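Local coordinates for beta-glucosidase (Chaetomella raphigera, PDB 6JXG), which probably hydrolyses terminal, non-reducing beta-D-glucosyl residues with release of beta-D-glucose, as a secreted family 3 glycoside hydrolase of cellulose degradation, at residues Leu529-Lys535 / Pro569-Tyr575; Ser128-Tyr132 / Val557-His561; Ala432-Ile436 / Leu466-Val470; Ala120-Trp124 / Asp439-Gly443. All blocks are in the same frame, centred on the assembly; numbering follows the deposited sequence.

In the fold
Along the chain the segments run 120-124, 128-132, 432-436, 439-443, 466-470, 529-535, 557-561 and 569-575. Contacts 2 and 4 each pair the N-terminal, TIM-barrel-related region of this family 3 glycosidase with its C-terminal region, at places whose centres are about 18 Å apart; contacts 1 and 3 stay within the C-terminal region. Contacts 1 and 2 touch, centres about 11 Å apart, where the Phe573 ring stacks on Tyr559. Contact 3 lies farther out, between centres about 31 Å from contact 2 and about 25 Å from contact 4, yet its strand 431-438 leads straight into the 439-443 loop of contact 4. The chain thus joins its two large domains through segments over 300 residues apart.

Contact 1 of 4, residues Leu529-Lys535 / Pro569-Tyr575; sequences LPYTIAK and PRFEFGY
Two loop segments of the C-terminal domain run antiparallel and close on a classic beta bulge: Arg570 and Phe571 both face Ile533. Ile533 O accepts from Phe571 N (3.0 Å) and from Arg570 N (2.8 Å), and Ile533 N donates to Phe571 O at 2.9 Å, so the bridge is a single antiparallel hydrogen-bonded pair. Farther along, Leu529 N donates to Tyr575 O (2.8 Å) and Gly574 N to Leu529 O (2.9 Å). Gly574, at phi 85°, sits in a type II turn from Glu572 to Tyr575 closed by Tyr575 N to Glu572 O at 3.0 Å.

Side chains fill the space between these bonds. Leu529 (m, t) brings CD1 to 3.7 Å from Phe571 CB, and Ile533 (m, t) sets CG2 4.1 Å from Phe571 CD2; both reach Leu337 of strand 335-339. Phe573 takes t with chi2 near 90°, which lays one ring face against Leu529 O, puts CE1 3.3 Å from Pro530 O at the ring edge, and lets the ring stack on Tyr559. Thr532 (m) packs CG2 3.4 Å from Pro569 CB; its OG1 hydrogen-bonds Asp558 and takes a proton from a water (2.7 Å) that accepts from Phe573 N (3.1 Å). Arg570 (t, p, p), salt-bridged to Glu490, carries the extended Lys535 (m, t, t, t) over one guanidinium face: Lys535 CD lies 3.6 Å and the like-charged NZ 4.1 Å from Arg570 NH2.

Contact 2 of 4, residues Ser128-Tyr132 / Val557-His561; sequences SPDPY and VDYRH
This buried domain-to-domain contact is a salt bridge between the starts of two helices, 131-147 from the N-terminal domain and 559-564 from the C-terminal domain. Each helix has an aspartate at its N-cap. Asp130 (chi1 t) caps through OD2, which accepts from Leu133 N, leaving OD1 for the other domain: Tyr559 OH donates to Asp130 OD1 at 2.6 Å, and Arg560 NH1 donates to the same oxygen at 2.9 Å, nearly in line (171°). Asp558, with positive phi (51/-133), makes no capping bond; its OD2 pairs with Thr532 OG1.

Tyr559 in the p rotamer and an extended Arg560 (m, t, t) bring both donors to that carboxylate. Ser128 OG accepts from Asp130 N at 3.1 Å, an ST turn that leads into the cap. Beside the polar cluster, Pro129 packs CG 3.8 Å from Asp558 CB and CB 4.1 Å from Val557 CG1, and Pro131 CD covers a guanidinium face 3.5 Å from Arg560 NH1. The Fn3-like strand 649-658 closes over the cluster, with Leu650 N hydrogen-bonded to Tyr559 OH. One water donates to Pro129 O and Val557 O and accepts from Arg560 NH1, each at 2.9 Å.

Contact 3 of 4, residues Ala432-Ile436 / Leu466-Val470; sequences AIVFI and LVQAV
A helix lies against one face of a mostly parallel sheet, in the alpha/beta manner of the C-terminal domain. Strand 431-438 and strand 477-483 are parallel neighbours, and helix 463-471 sits in the connection between them, making a beta-alpha-beta crossover. The short axes of 432-436 and 466-470 approach to 9.1 Å and run antiparallel, 171° apart; no hydrogen bond crosses, and the side-chain packing is apolar.

Val434 is the centre of it, burying 75 Å². It lies in regular strand conformation (-116/136) with its CA-to-CB bond toward the helix, and its p rotamer holds the methyls among three helix residues: CG2 meets Leu466 CG at 3.9 Å and Val470 CG2 at 4.0 Å, and CG1 comes closest to Val467 CG2 (4.1 Å), with CG2 nearly as near. The CA atoms of Val434 and Val467 are 6.6 Å apart. Val467 and Val470, each covered over 51 Å² and both in t, sit one turn apart along the helix and so meet successive inward residues of the strand. Val467 CG2 also reaches Ile436 CG2 at 4.0 Å.

Between these inward residues the strand turns Ile433 and Phe435 to the opposite sheet face, where both touch Ile354 and Val480 of the flanking strands. Helix 419-427 packs beside Val470 through Ala422 and Ala426. Where the CA atoms of Ala432 and Val470 come within 7.3 Å, Ala432 CB touches Val470 CG1 at 3.6 Å.

Contact 4 of 4, residues Ala120-Trp124 / Asp439-Gly443; sequences AGRNW and DSGEG
Gly121 O is the main acceptor where loops of the N- and C-terminal domains meet. Ser440 OG (chi1 p) donates a hydrogen bond to Gly121 O at 2.8 Å, and Trp124 (p) adds a weak bond from its own segment, NE1 to Gly121 O at 2.9 Å. One water donates to both Ser440 OG (2.8 Å) and Ala120 O (2.7 Å). The 120-123 type I turn brings Gly121 CA 4.6 Å from Gly441 CA, with a CA-H...O contact from Gly121 CA to Gly441 O at 3.5 Å; a Gly121 CB would clash there.

Arg122 NH2 and Glu442 OE2, 3.6 Å apart, form a purely electrostatic salt bridge, OE2 over a guanidinium face. Direct bonds go to other residues, Arg122 NE to Glu125, Glu442 OE2 to Ser385 and OE1 to Arg166, and a water accepting from Arg122 NH1 (2.8 Å) lies 3.2 Å from Glu442 OE1. Segment 439-443 continues strand 431-438, its Ser440 and Glu442 backbone-bonded to Trp383; in sequence, 120-124 follows strand 105-106 and precedes helix 131-147.

Contact 1 of 4, residues Leu529-Lys535 / Pro569-Tyr575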
loop_
_atom_site.group_PDB
_atom_site.type_symbol
_atom_site.label_atom_id
_atom_site.label_comp_id
_atom_site.label_asym_id
_atom_site.label_seq_id
_atom_site.Cartn_x
_atom_site.Cartn_y
_atom_site.Cartn_z
ATOM N N LEU A 529 -4.428 5.951 -12.125
ATOM C CA LEU A 529 -5.088 5.984 -10.826
ATOM C C LEU A 529 -5.304 4.583 -10.265
ATOM O O LEU A 529 -5.738 3.676 -10.988
ATOM C CB LEU A 529 -6.419 6.651 -10.937
ATOM C CG LEU A 529 -6.497 8.143 -11.180
ATOM C CD1 LEU A 529 -7.953 8.504 -11.328
ATOM C CD2 LEU A 529 -5.847 8.957 -10.041
ATOM N N PRO A 530 -5.008 4.385 -8.958
ATOM C CA PRO A 530 -5.276 3.133 -8.291
ATOM C C PRO A 530 -6.585 3.135 -7.528
ATOM O O PRO A 530 -6.867 2.202 -6.819
ATOM C CB PRO A 530 -4.103 3.026 -7.296
ATOM C CG PRO A 530 -3.892 4.447 -6.826
ATOM C CD PRO A 530 -4.146 5.265 -8.132
ATOM N N TYR A 531 -7.379 4.178 -7.724
ATOM C CA TYR A 531 -8.732 4.311 -7.186
ATOM C C TYR A 531 -9.552 5.215 -8.083
ATOM O O TYR A 531 -9.039 5.760 -9.062
ATOM C CB TYR A 531 -8.672 4.835 -5.761
ATOM C CG TYR A 531 -7.677 5.974 -5.581
ATOM C CD1 TYR A 531 -7.813 7.160 -6.277
ATOM C CD2 TYR A 531 -6.592 5.853 -4.685
ATOM C CE1 TYR A 531 -6.915 8.174 -6.123
ATOM C CE2 TYR A 531 -5.694 6.887 -4.532
ATOM C CZ TYR A 531 -5.864 8.036 -5.264
ATOM O OH TYR A 531 -4.959 9.055 -5.071
ATOM N N THR A 532 -10.841 5.265 -7.833
ATOM C CA THR A 532 -11.738 6.062 -8.653
ATOM C C THR A 532 -11.909 7.431 -8.103
ATOM O O THR A 532 -12.027 7.564 -6.864
ATOM C CB THR A 532 -13.127 5.387 -8.738
ATOM O OG1 THR A 532 -13.023 4.104 -9.293
ATOM C CG2 THR A 532 -14.141 6.180 -9.581
ATOM N N ILE A 533 -11.923 8.454 -9.000
ATOM C CA ILE A 533 -12.253 9.826 -8.656
ATOM C C ILE A 533 -13.679 10.090 -9.187
ATOM O O ILE A 533 -13.933 10.181 -10.405
ATOM C CB ILE A 533 -11.239 10.844 -9.208
ATOM C CG1 ILE A 533 -9.870 10.590 -8.581
ATOM C CG2 ILE A 533 -11.694 12.307 -9.006
ATOM C CD1 ILE A 533 -8.820 11.579 -8.962
ATOM N N ALA A 534 -14.617 10.124 -8.235
ATOM C CA ALA A 534 -16.047 10.307 -8.524
ATOM C C ALA A 534 -16.383 11.787 -8.743
ATOM O O ALA A 534 -15.592 12.717 -8.420
ATOM C CB ALA A 534 -16.824 9.804 -7.386
ATOM N N LYS A 535 -17.574 12.004 -9.267
ATOM C CA LYS A 535 -18.106 13.347 -9.436
ATOM C C LYS A 535 -18.769 13.897 -8.160
ATOM O O LYS A 535 -18.832 15.127 -7.986
ATOM C CB LYS A 535 -19.132 13.391 -10.570
ATOM C CG LYS A 535 -18.587 12.945 -11.906
ATOM C CD LYS A 535 -19.551 13.336 -12.985
ATOM C CE LYS A 535 -19.282 12.566 -14.235
ATOM N NZ LYS A 535 -20.426 12.948 -15.149
ATOM N N PRO A 569 -17.770 7.807 -13.370
ATOM C CA PRO A 569 -16.878 8.510 -12.488
ATOM C C PRO A 569 -16.396 9.700 -13.239
ATOM O O PRO A 569 -16.632 9.778 -14.470
ATOM C CB PRO A 569 -15.735 7.467 -12.259
ATOM C CG PRO A 569 -15.826 6.442 -13.356
ATOM C CD PRO A 569 -17.175 6.616 -14.001
ATOM N N ARG A 570 -15.627 10.572 -12.582
ATOM C CA ARG A 570 -14.959 11.634 -13.307
ATOM C C ARG A 570 -13.700 11.090 -13.946
ATOM O O ARG A 570 -13.504 11.242 -15.147
ATOM C CB ARG A 570 -14.688 12.800 -12.417
ATOM C CG ARG A 570 -13.795 13.851 -13.033
ATOM C CD ARG A 570 -14.403 14.381 -14.366
ATOM N NE ARG A 570 -15.636 15.093 -14.108
ATOM C CZ ARG A 570 -16.605 15.297 -15.000
ATOM N NH1 ARG A 570 -16.513 14.848 -16.238
ATOM N NH2 ARG A 570 -17.691 15.951 -14.646
ATOM N N PHE A 571 -12.841 10.450 -13.152
ATOM C CA PHE A 571 -11.681 9.737 -13.676
ATOM C C PHE A 571 -11.744 8.324 -13.072
ATOM O O PHE A 571 -11.809 8.181 -11.836
ATOM C CB PHE A 571 -10.410 10.443 -13.277
ATOM C CG PHE A 571 -10.353 11.887 -13.739
ATOM C CD1 PHE A 571 -10.333 12.169 -15.088
ATOM C CD2 PHE A 571 -10.277 12.917 -12.817
ATOM C CE1 PHE A 571 -10.265 13.520 -15.544
ATOM C CE2 PHE A 571 -10.186 14.234 -13.258
ATOM C CZ PHE A 571 -10.201 14.521 -14.623
ATOM N N GLU A 572 -11.807 7.321 -13.954
ATOM C CA GLU A 572 -11.947 5.956 -13.549
ATOM C C GLU A 572 -10.659 5.329 -13.006
ATOM O O GLU A 572 -9.518 5.769 -13.300
ATOM C CB GLU A 572 -12.492 5.134 -14.726
ATOM C CG GLU A 572 -11.505 4.963 -15.873
ATOM C CD GLU A 572 -11.521 6.049 -16.963
ATOM O OE1 GLU A 572 -12.084 7.142 -16.749
ATOM O OE2 GLU A 572 -10.916 5.782 -18.013
ATOM N N PHE A 573 -10.841 4.262 -12.245
ATOM C CA PHE A 573 -9.733 3.379 -11.877
ATOM C C PHE A 573 -8.953 3.005 -13.135
ATOM O O PHE A 573 -9.547 2.628 -14.121
ATOM C CB PHE A 573 -10.286 2.152 -11.179
ATOM C CG PHE A 573 -9.257 1.087 -10.814
ATOM C CD1 PHE A 573 -8.561 1.114 -9.578
ATOM C CD2 PHE A 573 -8.945 0.083 -11.721
ATOM C CE1 PHE A 573 -7.609 0.150 -9.254
ATOM C CE2 PHE A 573 -8.015 -0.906 -11.374
ATOM C CZ PHE A 573 -7.351 -0.879 -10.137
ATOM N N GLY A 574 -7.631 3.134 -13.052
ATOM C CA GLY A 574 -6.732 2.765 -14.141
ATOM C C GLY A 574 -6.524 3.821 -15.186
ATOM O O GLY A 574 -5.781 3.631 -16.146
ATOM N N TYR A 575 -7.160 4.973 -14.983
ATOM C CA TYR A 575 -6.941 6.123 -15.883
ATOM C C TYR A 575 -5.654 6.924 -15.665
ATOM O O TYR A 575 -5.214 7.264 -14.529
ATOM C CB TYR A 575 -8.166 7.059 -15.778
ATOM C CG TYR A 575 -8.044 8.362 -16.509
ATOM C CD1 TYR A 575 -7.618 9.485 -15.849
ATOM C CD2 TYR A 575 -8.473 8.488 -17.833
ATOM C CE1 TYR A 575 -7.557 10.685 -16.489
ATOM C CE2 TYR A 575 -8.431 9.718 -18.468
ATOM C CZ TYR A 575 -7.966 10.802 -17.776
ATOM O OH TYR A 575 -7.861 12.032 -18.346
HETATM O O HOH W 1 -13.887 3.842 -11.821
#

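Contact 2 of 4, residues Ser128-Tyr132 / Val557-His561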
loop_
_atom_site.group_PDB
_atom_site.type_symbol
_atom_site.label_atom_id
_atom_site.label_comp_id
_atom_site.label_asym_id
_atom_site.label_seq_id
_atom_site.Cartn_x
_atom_site.Cartn_y
_atom_site.Cartn_z
ATOM N N SER A 128 -4.084 -0.136 -2.743
ATOM C CA SER A 128 -5.362 0.082 -3.514
ATOM C C SER A 128 -6.524 -0.807 -3.127
ATOM O O SER A 128 -6.351 -1.917 -2.657
ATOM C CB SER A 128 -5.161 0.039 -5.020
ATOM O OG SER A 128 -5.375 -1.224 -5.558
ATOM N N PRO A 129 -7.750 -0.335 -3.415
ATOM C CA PRO A 129 -8.946 -1.144 -3.224
ATOM C C PRO A 129 -9.230 -2.160 -4.335
ATOM O O PRO A 129 -10.261 -2.839 -4.289
ATOM C CB PRO A 129 -10.089 -0.094 -3.162
ATOM C CG PRO A 129 -9.596 1.005 -3.991
ATOM C CD PRO A 129 -8.099 1.076 -3.685
ATOM N N ASP A 130 -8.280 -2.355 -5.252
ATOM C CA ASP A 130 -8.307 -3.480 -6.171
ATOM C C ASP A 130 -7.462 -4.642 -5.662
ATOM O O ASP A 130 -6.256 -4.519 -5.456
ATOM C CB ASP A 130 -7.778 -3.111 -7.543
ATOM C CG ASP A 130 -7.915 -4.268 -8.492
ATOM O OD1 ASP A 130 -9.090 -4.478 -8.941
ATOM O OD2 ASP A 130 -6.907 -4.990 -8.724
ATOM N N PRO A 131 -8.085 -5.810 -5.433
ATOM C CA PRO A 131 -7.324 -6.834 -4.768
ATOM C C PRO A 131 -6.196 -7.400 -5.625
ATOM O O PRO A 131 -5.193 -7.890 -5.054
ATOM C CB PRO A 131 -8.389 -7.920 -4.479
ATOM C CG PRO A 131 -9.488 -7.694 -5.459
ATOM C CD PRO A 131 -9.487 -6.161 -5.580
ATOM N N TYR A 132 -6.341 -7.414 -6.972
ATOM C CA TYR A 132 -5.315 -7.991 -7.833
ATOM C C TYR A 132 -4.055 -7.107 -7.795
ATOM O O TYR A 132 -2.904 -7.612 -7.621
ATOM C CB TYR A 132 -5.836 -8.135 -9.278
ATOM C CG TYR A 132 -4.842 -8.780 -10.169
ATOM C CD1 TYR A 132 -4.731 -10.152 -10.225
ATOM C CD2 TYR A 132 -3.949 -8.031 -10.912
ATOM C CE1 TYR A 132 -3.781 -10.765 -11.078
ATOM C CE2 TYR A 132 -2.997 -8.618 -11.677
ATOM C CZ TYR A 132 -2.914 -9.989 -11.773
ATOM O OH TYR A 132 -1.900 -10.516 -12.630
ATOM N N VAL A 557 -16.837 -2.500 -4.546
ATOM C CA VAL A 557 -16.050 -1.473 -3.922
ATOM C C VAL A 557 -15.241 -0.786 -5.029
ATOM O O VAL A 557 -14.841 -1.423 -6.001
ATOM C CB VAL A 557 -15.177 -2.160 -2.897
ATOM C CG1 VAL A 557 -13.934 -1.436 -2.620
ATOM C CG2 VAL A 557 -15.971 -2.403 -1.620
ATOM N N ASP A 558 -15.067 0.516 -4.905
ATOM C CA ASP A 558 -14.441 1.321 -5.905
ATOM C C ASP A 558 -15.085 1.065 -7.301
ATOM O O ASP A 558 -16.316 1.033 -7.418
ATOM C CB ASP A 558 -12.886 1.181 -5.870
ATOM C CG ASP A 558 -12.171 2.333 -6.573
ATOM O OD1 ASP A 558 -11.893 3.446 -5.996
ATOM O OD2 ASP A 558 -11.880 2.096 -7.751
ATOM N N TYR A 559 -14.279 0.869 -8.335
ATOM C CA TYR A 559 -14.802 0.795 -9.719
ATOM C C TYR A 559 -15.807 -0.320 -9.957
ATOM O O TYR A 559 -16.637 -0.216 -10.854
ATOM C CB TYR A 559 -13.675 0.717 -10.773
ATOM C CG TYR A 559 -12.880 -0.590 -10.792
ATOM C CD1 TYR A 559 -13.134 -1.552 -11.730
ATOM C CD2 TYR A 559 -11.866 -0.833 -9.850
ATOM C CE1 TYR A 559 -12.455 -2.753 -11.763
ATOM C CE2 TYR A 559 -11.133 -1.982 -9.934
ATOM C CZ TYR A 559 -11.458 -2.972 -10.852
ATOM O OH TYR A 559 -10.751 -4.162 -10.873
ATOM N N ARG A 560 -15.687 -1.412 -9.206
ATOM C CA ARG A 560 -16.670 -2.501 -9.253
ATOM C C ARG A 560 -18.089 -1.974 -8.988
ATOM O O ARG A 560 -19.034 -2.389 -9.654
ATOM C CB ARG A 560 -16.310 -3.557 -8.207
ATOM C CG ARG A 560 -15.006 -4.320 -8.476
ATOM C CD ARG A 560 -14.516 -5.025 -7.183
ATOM N NE ARG A 560 -13.674 -6.193 -7.501
ATOM C CZ ARG A 560 -12.404 -6.131 -7.895
ATOM N NH1 ARG A 560 -11.821 -4.951 -7.964
ATOM N NH2 ARG A 560 -11.749 -7.243 -8.301
ATOM N N HIS A 561 -18.220 -1.062 -8.037
ATOM C CA HIS A 561 -19.488 -0.382 -7.778
ATOM C C HIS A 561 -19.928 0.558 -8.869
ATOM O O HIS A 561 -21.098 0.502 -9.322
ATOM C CB HIS A 561 -19.454 0.336 -6.438
ATOM C CG HIS A 561 -20.603 1.256 -6.201
ATOM N ND1 HIS A 561 -21.898 0.828 -5.994
ATOM C CD2 HIS A 561 -20.627 2.603 -6.085
ATOM C CE1 HIS A 561 -22.675 1.881 -5.793
ATOM N NE2 HIS A 561 -21.923 2.965 -5.830
HETATM O O HOH W 2 -12.211 -2.576 -6.366
HETATM O O HOH W 3 -9.134 -7.203 -9.261
#

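Contact 3 of 4, residues Ala432-Ile436 / Leu466-Val470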
loop_
_atom_site.group_PDB
_atom_site.type_symbol
_atom_site.label_atom_id
_atom_site.label_comp_id
_atom_site.label_asym_id
_atom_site.label_seq_id
_atom_site.Cartn_x
_atom_site.Cartn_y
_atom_site.Cartn_z
ATOM N N ALA A 432 0.492 30.034 -14.297
ATOM C CA ALA A 432 0.485 29.831 -12.829
ATOM C C ALA A 432 0.367 28.369 -12.479
ATOM O O ALA A 432 -0.541 27.704 -12.980
ATOM C CB ALA A 432 -0.711 30.531 -12.226
ATOM N N ILE A 433 1.253 27.888 -11.618
ATOM C CA ILE A 433 1.161 26.514 -11.088
ATOM C C ILE A 433 0.803 26.634 -9.605
ATOM O O ILE A 433 1.529 27.323 -8.831
ATOM C CB ILE A 433 2.490 25.734 -11.184
ATOM C CG1 ILE A 433 3.160 25.916 -12.564
ATOM C CG2 ILE A 433 2.236 24.303 -10.788
ATOM C CD1 ILE A 433 4.523 25.257 -12.766
ATOM N N VAL A 434 -0.336 26.033 -9.251
ATOM C CA VAL A 434 -0.896 26.119 -7.957
ATOM C C VAL A 434 -0.894 24.697 -7.317
ATOM O O VAL A 434 -1.290 23.724 -7.948
ATOM C CB VAL A 434 -2.310 26.777 -7.980
ATOM C CG1 VAL A 434 -3.264 26.084 -8.932
ATOM C CG2 VAL A 434 -2.923 26.846 -6.603
ATOM N N PHE A 435 -0.504 24.642 -6.051
ATOM C CA PHE A 435 -0.163 23.418 -5.336
ATOM C C PHE A 435 -1.132 23.267 -4.176
ATOM O O PHE A 435 -1.207 24.121 -3.282
ATOM C CB PHE A 435 1.292 23.521 -4.809
ATOM C CG PHE A 435 2.338 23.522 -5.886
ATOM C CD1 PHE A 435 2.994 22.345 -6.242
ATOM C CD2 PHE A 435 2.627 24.653 -6.592
ATOM C CE1 PHE A 435 3.937 22.335 -7.256
ATOM C CE2 PHE A 435 3.586 24.639 -7.615
ATOM C CZ PHE A 435 4.223 23.474 -7.951
ATOM N N ILE A 436 -1.874 22.175 -4.180
ATOM C CA ILE A 436 -2.870 21.886 -3.195
ATOM C C ILE A 436 -2.706 20.465 -2.697
ATOM O O ILE A 436 -2.116 19.608 -3.397
ATOM C CB ILE A 436 -4.314 22.144 -3.691
ATOM C CG1 ILE A 436 -4.664 21.304 -4.928
ATOM C CG2 ILE A 436 -4.481 23.614 -3.979
ATOM C CD1 ILE A 436 -6.134 21.209 -5.273
ATOM N N LEU A 466 -8.260 28.294 -3.193
ATOM C CA LEU A 466 -7.013 28.741 -3.763
ATOM C C LEU A 466 -6.946 28.649 -5.280
ATOM O O LEU A 466 -6.471 29.595 -5.994
ATOM C CB LEU A 466 -5.811 27.967 -3.154
ATOM C CG LEU A 466 -4.427 28.516 -3.451
ATOM C CD1 LEU A 466 -4.288 29.927 -2.935
ATOM C CD2 LEU A 466 -3.381 27.578 -2.811
ATOM N N VAL A 467 -7.294 27.488 -5.807
ATOM C CA VAL A 467 -7.356 27.306 -7.248
ATOM C C VAL A 467 -8.323 28.303 -7.901
ATOM O O VAL A 467 -7.947 28.907 -8.872
ATOM C CB VAL A 467 -7.729 25.871 -7.675
ATOM C CG1 VAL A 467 -7.631 25.738 -9.205
ATOM C CG2 VAL A 467 -6.719 24.917 -7.058
ATOM N N GLN A 468 -9.512 28.477 -7.325
ATOM C CA GLN A 468 -10.493 29.448 -7.865
ATOM C C GLN A 468 -9.906 30.894 -7.953
ATOM O O GLN A 468 -10.088 31.576 -8.973
ATOM C CB GLN A 468 -11.714 29.438 -7.015
ATOM C CG GLN A 468 -12.561 28.245 -7.263
ATOM C CD GLN A 468 -13.630 28.046 -6.253
ATOM O OE1 GLN A 468 -13.513 28.486 -5.112
ATOM N NE2 GLN A 468 -14.714 27.392 -6.667
ATOM N N ALA A 469 -9.152 31.298 -6.923
ATOM C CA ALA A 469 -8.433 32.566 -6.909
ATOM C C ALA A 469 -7.390 32.680 -8.023
ATOM O O ALA A 469 -7.216 33.750 -8.658
ATOM C CB ALA A 469 -7.770 32.784 -5.554
ATOM N N VAL A 470 -6.663 31.607 -8.275
ATOM C CA VAL A 470 -5.644 31.649 -9.268
ATOM C C VAL A 470 -6.319 31.711 -10.652
ATOM O O VAL A 470 -5.866 32.477 -11.544
ATOM C CB VAL A 470 -4.712 30.426 -9.136
ATOM C CG1 VAL A 470 -3.711 30.356 -10.269
ATOM C CG2 VAL A 470 -3.942 30.552 -7.813
#

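Contact 4 of 4, residues Ala120-Trp124 / Asp439-Gly443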
loop_
_atom_site.group_PDB
_atom_site.type_symbol
_atom_site.label_atom_id
_atom_site.label_comp_id
_atom_site.label_asym_id
_atom_site.label_seq_id
_atom_site.Cartn_x
_atom_site.Cartn_y
_atom_site.Cartn_z
ATOM N N ALA A 120 -10.980 6.949 4.451
ATOM C CA ALA A 120 -10.293 6.318 5.551
ATOM C C ALA A 120 -8.806 6.670 5.637
ATOM O O ALA A 120 -8.089 6.899 4.638
ATOM C CB ALA A 120 -10.562 4.826 5.582
ATOM N N GLY A 121 -8.339 6.855 6.864
ATOM C CA GLY A 121 -7.129 7.663 7.041
ATOM C C GLY A 121 -5.779 7.021 6.704
ATOM O O GLY A 121 -4.799 7.746 6.545
ATOM N N ARG A 122 -5.730 5.686 6.627
ATOM C CA ARG A 122 -4.453 5.001 6.382
ATOM C C ARG A 122 -4.334 4.380 4.989
ATOM O O ARG A 122 -3.388 3.633 4.697
ATOM C CB ARG A 122 -4.262 3.937 7.433
ATOM C CG ARG A 122 -4.126 4.524 8.826
ATOM C CD ARG A 122 -3.947 3.391 9.832
ATOM N NE ARG A 122 -2.527 2.928 9.773
ATOM C CZ ARG A 122 -1.977 2.049 10.612
ATOM N NH1 ARG A 122 -2.715 1.468 11.544
ATOM N NH2 ARG A 122 -0.694 1.740 10.499
ATOM N N ASN A 123 -5.240 4.718 4.108
ATOM C CA ASN A 123 -5.293 4.015 2.806
ATOM C C ASN A 123 -4.057 4.232 1.946
ATOM O O ASN A 123 -3.613 3.351 1.272
ATOM C CB ASN A 123 -6.567 4.396 2.018
ATOM C CG ASN A 123 -7.833 3.995 2.716
ATOM O OD1 ASN A 123 -7.818 3.202 3.624
ATOM N ND2 ASN A 123 -8.964 4.492 2.215
ATOM N N TRP A 124 -3.494 5.402 2.045
ATOM C CA TRP A 124 -2.169 5.740 1.474
ATOM C C TRP A 124 -0.995 4.836 1.825
ATOM O O TRP A 124 -0.046 4.679 0.998
ATOM C CB TRP A 124 -1.796 7.205 1.781
ATOM C CG TRP A 124 -1.698 7.520 3.202
ATOM C CD1 TRP A 124 -2.708 7.876 4.030
ATOM C CD2 TRP A 124 -0.527 7.347 4.024
ATOM N NE1 TRP A 124 -2.209 8.055 5.321
ATOM C CE2 TRP A 124 -0.874 7.714 5.333
ATOM C CE3 TRP A 124 0.796 6.975 3.758
ATOM C CZ2 TRP A 124 0.068 7.719 6.407
ATOM C CZ3 TRP A 124 1.754 6.950 4.837
ATOM C CH2 TRP A 124 1.379 7.331 6.133
ATOM N N ASP A 439 -4.706 15.391 3.222
ATOM C CA ASP A 439 -3.920 14.563 4.096
ATOM C C ASP A 439 -4.788 13.728 5.001
ATOM O O ASP A 439 -5.981 13.948 5.138
ATOM C CB ASP A 439 -2.941 15.482 4.900
ATOM C CG ASP A 439 -1.761 14.782 5.499
ATOM O OD1 ASP A 439 -1.511 13.577 5.193
ATOM O OD2 ASP A 439 -1.041 15.502 6.307
ATOM N N SER A 440 -4.165 12.735 5.628
ATOM C CA SER A 440 -4.861 11.902 6.602
ATOM C C SER A 440 -3.792 11.013 7.242
ATOM O O SER A 440 -2.631 11.002 6.843
ATOM C CB SER A 440 -5.988 11.067 5.925
ATOM O OG SER A 440 -5.525 10.003 5.084
ATOM N N GLY A 441 -4.233 10.217 8.182
ATOM C CA GLY A 441 -3.337 9.369 8.937
ATOM C C GLY A 441 -4.006 8.444 9.909
ATOM O O GLY A 441 -5.236 8.261 9.920
ATOM N N GLU A 442 -3.157 7.806 10.707
ATOM C CA GLU A 442 -3.578 6.889 11.694
ATOM C C GLU A 442 -4.398 7.573 12.809
ATOM O O GLU A 442 -4.166 8.724 13.179
ATOM C CB GLU A 442 -2.328 6.170 12.277
ATOM C CG GLU A 442 -2.686 5.027 13.191
ATOM C CD GLU A 442 -1.473 4.197 13.627
ATOM O OE1 GLU A 442 -1.664 3.312 14.495
ATOM O OE2 GLU A 442 -0.421 4.310 12.980
ATOM N N GLY A 443 -5.363 6.858 13.295
ATOM C CA GLY A 443 -6.315 7.445 14.245
ATOM C C GLY A 443 -5.871 7.621 15.699
ATOM O O GLY A 443 -6.692 7.459 16.576
HETATM O O HOH W 4 -7.576 9.219 3.308
HETATM O O HOH W 5 -1.456 0.230 13.766
#